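Local atomic coordinates of NAD nucleotidase (Haemophilus influenzae, PDB entry 3ZTV), a protein that degrades NAD to adenosine and nicotinamide riboside in the periplasm, acting both as an NAD pyrophosphatase and as a zinc-dependent 5'-nucleotidase. Residues 30-38 against 316-324. Residues are numbered along the deposited sequence; the frame is centred on the assembly and turned at random.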
loop_
_atom_site.group_PDB
_atom_site.type_symbol
_atom_site.label_atom_id
_atom_site.label_comp_id
_atom_site.label_asym_id
_atom_site.label_seq_id
_atom_site.Cartn_x
_atom_site.Cartn_y
_atom_site.Cartn_z
ATOM N N THR A 30 -19.280 14.660 33.417
ATOM C CA THR A 30 -19.288 13.214 33.261
ATOM C C THR A 30 -19.828 12.586 34.550
ATOM O O THR A 30 -20.042 13.285 35.541
ATOM C CB THR A 30 -17.878 12.667 32.927
ATOM O OG1 THR A 30 -17.989 11.348 32.378
ATOM C CG2 THR A 30 -17.009 12.619 34.173
ATOM N N ARG A 31 -20.051 11.278 34.536
ATOM C CA ARG A 31 -20.539 10.595 35.727
ATOM C C ARG A 31 -19.572 9.513 36.182
ATOM O O ARG A 31 -19.050 8.748 35.363
ATOM C CB ARG A 31 -21.924 10.003 35.469
ATOM C CG ARG A 31 -22.962 11.039 35.086
ATOM C CD ARG A 31 -24.345 10.428 35.033
ATOM N NE ARG A 31 -25.308 11.326 34.408
ATOM C CZ ARG A 31 -26.610 11.074 34.329
ATOM N NH1 ARG A 31 -27.099 9.956 34.844
ATOM N NH2 ARG A 31 -27.419 11.943 33.739
ATOM N N ILE A 32 -19.324 9.474 37.488
ATOM C CA ILE A 32 -18.445 8.480 38.087
ATOM C C ILE A 32 -19.158 7.791 39.242
ATOM O O ILE A 32 -20.176 8.278 39.743
ATOM C CB ILE A 32 -17.149 9.124 38.635
ATOM C CG1 ILE A 32 -17.471 10.195 39.680
ATOM C CG2 ILE A 32 -16.308 9.702 37.487
ATOM C CD1 ILE A 32 -16.246 10.826 40.309
ATOM N N ASN A 33 -18.631 6.644 39.654
ATOM C CA ASN A 33 -19.093 6.005 40.873
ATOM C C ASN A 33 -18.130 6.316 42.007
ATOM O O ASN A 33 -17.021 5.773 42.063
ATOM C CB ASN A 33 -19.248 4.500 40.684
ATOM C CG ASN A 33 -20.182 3.888 41.711
ATOM O OD1 ASN A 33 -19.765 3.542 42.814
ATOM N ND2 ASN A 33 -21.459 3.771 41.358
ATOM N N LEU A 34 -18.565 7.195 42.904
ATOM C CA LEU A 34 -17.724 7.705 43.975
ATOM C C LEU A 34 -18.340 7.331 45.316
ATOM O O LEU A 34 -19.502 7.650 45.588
ATOM C CB LEU A 34 -17.595 9.224 43.857
ATOM C CG LEU A 34 -16.708 9.981 44.847
ATOM C CD1 LEU A 34 -15.286 9.442 44.802
ATOM C CD2 LEU A 34 -16.727 11.470 44.548
ATOM N N ASN A 35 -17.564 6.650 46.149
ATOM C CA ASN A 35 -18.083 6.145 47.414
ATOM C C ASN A 35 -19.413 5.411 47.228
ATOM O O ASN A 35 -20.311 5.523 48.059
ATOM C CB ASN A 35 -18.231 7.273 48.442
ATOM C CG ASN A 35 -16.899 7.899 48.827
ATOM O OD1 ASN A 35 -16.848 9.018 49.336
ATOM N ND2 ASN A 35 -15.811 7.179 48.575
ATOM N N GLY A 36 -19.541 4.676 46.127
ATOM C CA GLY A 36 -20.691 3.815 45.900
ATOM C C GLY A 36 -21.876 4.413 45.161
ATOM O O GLY A 36 -22.798 3.687 44.776
ATOM N N GLN A 37 -21.861 5.725 44.949
ATOM C CA GLN A 37 -22.996 6.406 44.332
ATOM C C GLN A 37 -22.635 7.066 43.007
ATOM O O GLN A 37 -21.546 7.624 42.860
ATOM C CB GLN A 37 -23.551 7.471 45.282
ATOM C CG GLN A 37 -23.810 6.968 46.695
ATOM C CD GLN A 37 -24.952 7.699 47.370
ATOM O OE1 GLN A 37 -24.856 8.889 47.668
ATOM N NE2 GLN A 37 -26.047 6.987 47.609
ATOM N N GLN A 38 -23.553 7.011 42.047
ATOM C CA GLN A 38 -23.355 7.733 40.795
ATOM C C GLN A 38 -23.349 9.230 41.060
ATOM O O GLN A 38 -24.252 9.769 41.709
ATOM C CB GLN A 38 -24.417 7.377 39.756
ATOM C CG GLN A 38 -24.325 8.227 38.497
ATOM C CD GLN A 38 -24.691 7.466 37.240
ATOM O OE1 GLN A 38 -25.729 7.718 36.624
ATOM N NE2 GLN A 38 -23.829 6.534 36.843
ATOM N N GLU A 316 -20.728 14.016 54.059
ATOM C CA GLU A 316 -20.784 13.250 52.819
ATOM C C GLU A 316 -19.915 13.903 51.743
ATOM O O GLU A 316 -19.227 13.210 50.988
ATOM C CB GLU A 316 -22.223 13.065 52.319
ATOM C CG GLU A 316 -22.372 11.874 51.370
ATOM C CD GLU A 316 -23.769 11.723 50.793
ATOM O OE1 GLU A 316 -24.623 12.602 51.033
ATOM O OE2 GLU A 316 -24.008 10.717 50.088
ATOM N N ARG A 317 -19.932 15.231 51.676
ATOM C CA ARG A 317 -19.097 15.929 50.703
ATOM C C ARG A 317 -17.625 15.770 51.064
ATOM O O ARG A 317 -16.781 15.560 50.192
ATOM C CB ARG A 317 -19.458 17.412 50.596
ATOM C CG ARG A 317 -18.816 18.066 49.378
ATOM C CD ARG A 317 -19.184 19.532 49.230
ATOM N NE ARG A 317 -18.720 20.047 47.944
ATOM C CZ ARG A 317 -19.417 19.984 46.813
ATOM N NH1 ARG A 317 -20.624 19.431 46.795
ATOM N NH2 ARG A 317 -18.902 20.469 45.695
ATOM N N LYS A 318 -17.318 15.875 52.352
ATOM C CA LYS A 318 -15.944 15.709 52.816
ATOM C C LYS A 318 -15.389 14.326 52.468
ATOM O O LYS A 318 -14.246 14.209 52.017
ATOM C CB LYS A 318 -15.850 15.988 54.320
ATOM C CG LYS A 318 -16.051 17.454 54.683
ATOM C CD LYS A 318 -15.941 17.688 56.188
ATOM C CE LYS A 318 -16.052 19.169 56.541
ATOM N NZ LYS A 318 -17.408 19.730 56.265
ATOM N N LYS A 319 -16.197 13.285 52.643
ATOM C CA LYS A 319 -15.760 11.926 52.322
ATOM C C LYS A 319 -15.508 11.758 50.824
ATOM O O LYS A 319 -14.563 11.079 50.410
ATOM C CB LYS A 319 -16.790 10.897 52.793
ATOM C CG LYS A 319 -16.882 10.756 54.305
ATOM C CD LYS A 319 -18.080 9.913 54.704
ATOM C CE LYS A 319 -18.298 9.948 56.210
ATOM N NZ LYS A 319 -19.619 9.367 56.582
ATOM N N ALA A 320 -16.370 12.368 50.016
ATOM C CA ALA A 320 -16.216 12.353 48.566
ATOM C C ALA A 320 -14.896 13.001 48.157
ATOM O O ALA A 320 -14.130 12.437 47.367
ATOM C CB ALA A 320 -17.386 13.070 47.914
ATOM N N LEU A 321 -14.629 14.177 48.703
ATOM C CA LEU A 321 -13.400 14.901 48.414
ATOM C C LEU A 321 -12.172 14.130 48.882
ATOM O O LEU A 321 -11.175 14.039 48.167
ATOM C CB LEU A 321 -13.428 16.296 49.046
ATOM C CG LEU A 321 -14.386 17.313 48.426
ATOM C CD1 LEU A 321 -14.494 18.558 49.310
ATOM C CD2 LEU A 321 -13.945 17.683 47.017
ATOM N N ASP A 322 -12.241 13.570 50.084
ATOM C CA ASP A 322 -11.125 12.800 50.616
ATOM C C ASP A 322 -10.780 11.617 49.714
ATOM O O ASP A 322 -9.603 11.328 49.470
ATOM C CB ASP A 322 -11.426 12.310 52.034
ATOM C CG ASP A 322 -11.357 13.421 53.062
ATOM O OD1 ASP A 322 -10.813 14.503 52.749
ATOM O OD2 ASP A 322 -11.840 13.212 54.196
ATOM N N THR A 323 -11.795 10.921 49.223
ATOM C CA THR A 323 -11.546 9.802 48.318
ATOM C C THR A 323 -10.804 10.259 47.055
ATOM O O THR A 323 -9.785 9.676 46.673
ATOM C CB THR A 323 -12.847 9.066 47.943
ATOM O OG1 THR A 323 -13.379 8.434 49.114
ATOM C CG2 THR A 323 -12.590 8.007 46.887
ATOM N N LEU A 324 -11.297 11.316 46.423
ATOM C CA LEU A 324 -10.663 11.827 45.214
ATOM C C LEU A 324 -9.227 12.292 45.475
ATOM O O LEU A 324 -8.331 12.047 44.659
ATOM C CB LEU A 324 -11.500 12.964 44.621
ATOM C CG LEU A 324 -12.873 12.552 44.072
ATOM C CD1 LEU A 324 -13.687 13.763 43.651
ATOM C CD2 LEU A 324 -12.729 11.587 42.898
#
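L34 meets A320, T323 and L324 where the tip of a β-hairpin, strands 28-34 and 37-43, rests against helix 314-325. The hairpin closes through a type I' turn from L34 to Q37, for which L34 N to Q37 O (3.0 Å) and Q37 N to L34 O (3.1 Å) supply paired backbone bonds. From its CB, which points toward the helix, the L34 side chain sets CG anti to the backbone N (chi1 -178°), and there the branch splits. CD1 takes T323 CG2 at 3.7 Å and L324 CD2 at 3.8 Å; CD2 takes A320 CB at 3.8 Å and also touches L324 CD1. The two leucine side chains cross at about a right angle, and each methyl of one meets a methyl of the other. Beyond them I32 CD1 reaches L324 CD2 more loosely, at 4.4 Å. At the exposed turn, the N35 side chain runs past T323 in the opposite direction. T323 OG1 itself bonds back to K319 O at 3.2 Å, joining T323 N, which reaches that oxygen from the other face of its plane. The axes of strand 30-34 and helix 316-324 are 100° apart, and the hairpin meets the helix through its turn and the last strand residues, away from the zinc and adenosine sites. Chemically, contacts among methyl groups of L34, A320, T323 and L324 carry the well-defined part of the interface, and polar groups gather toward its solvent-facing margin.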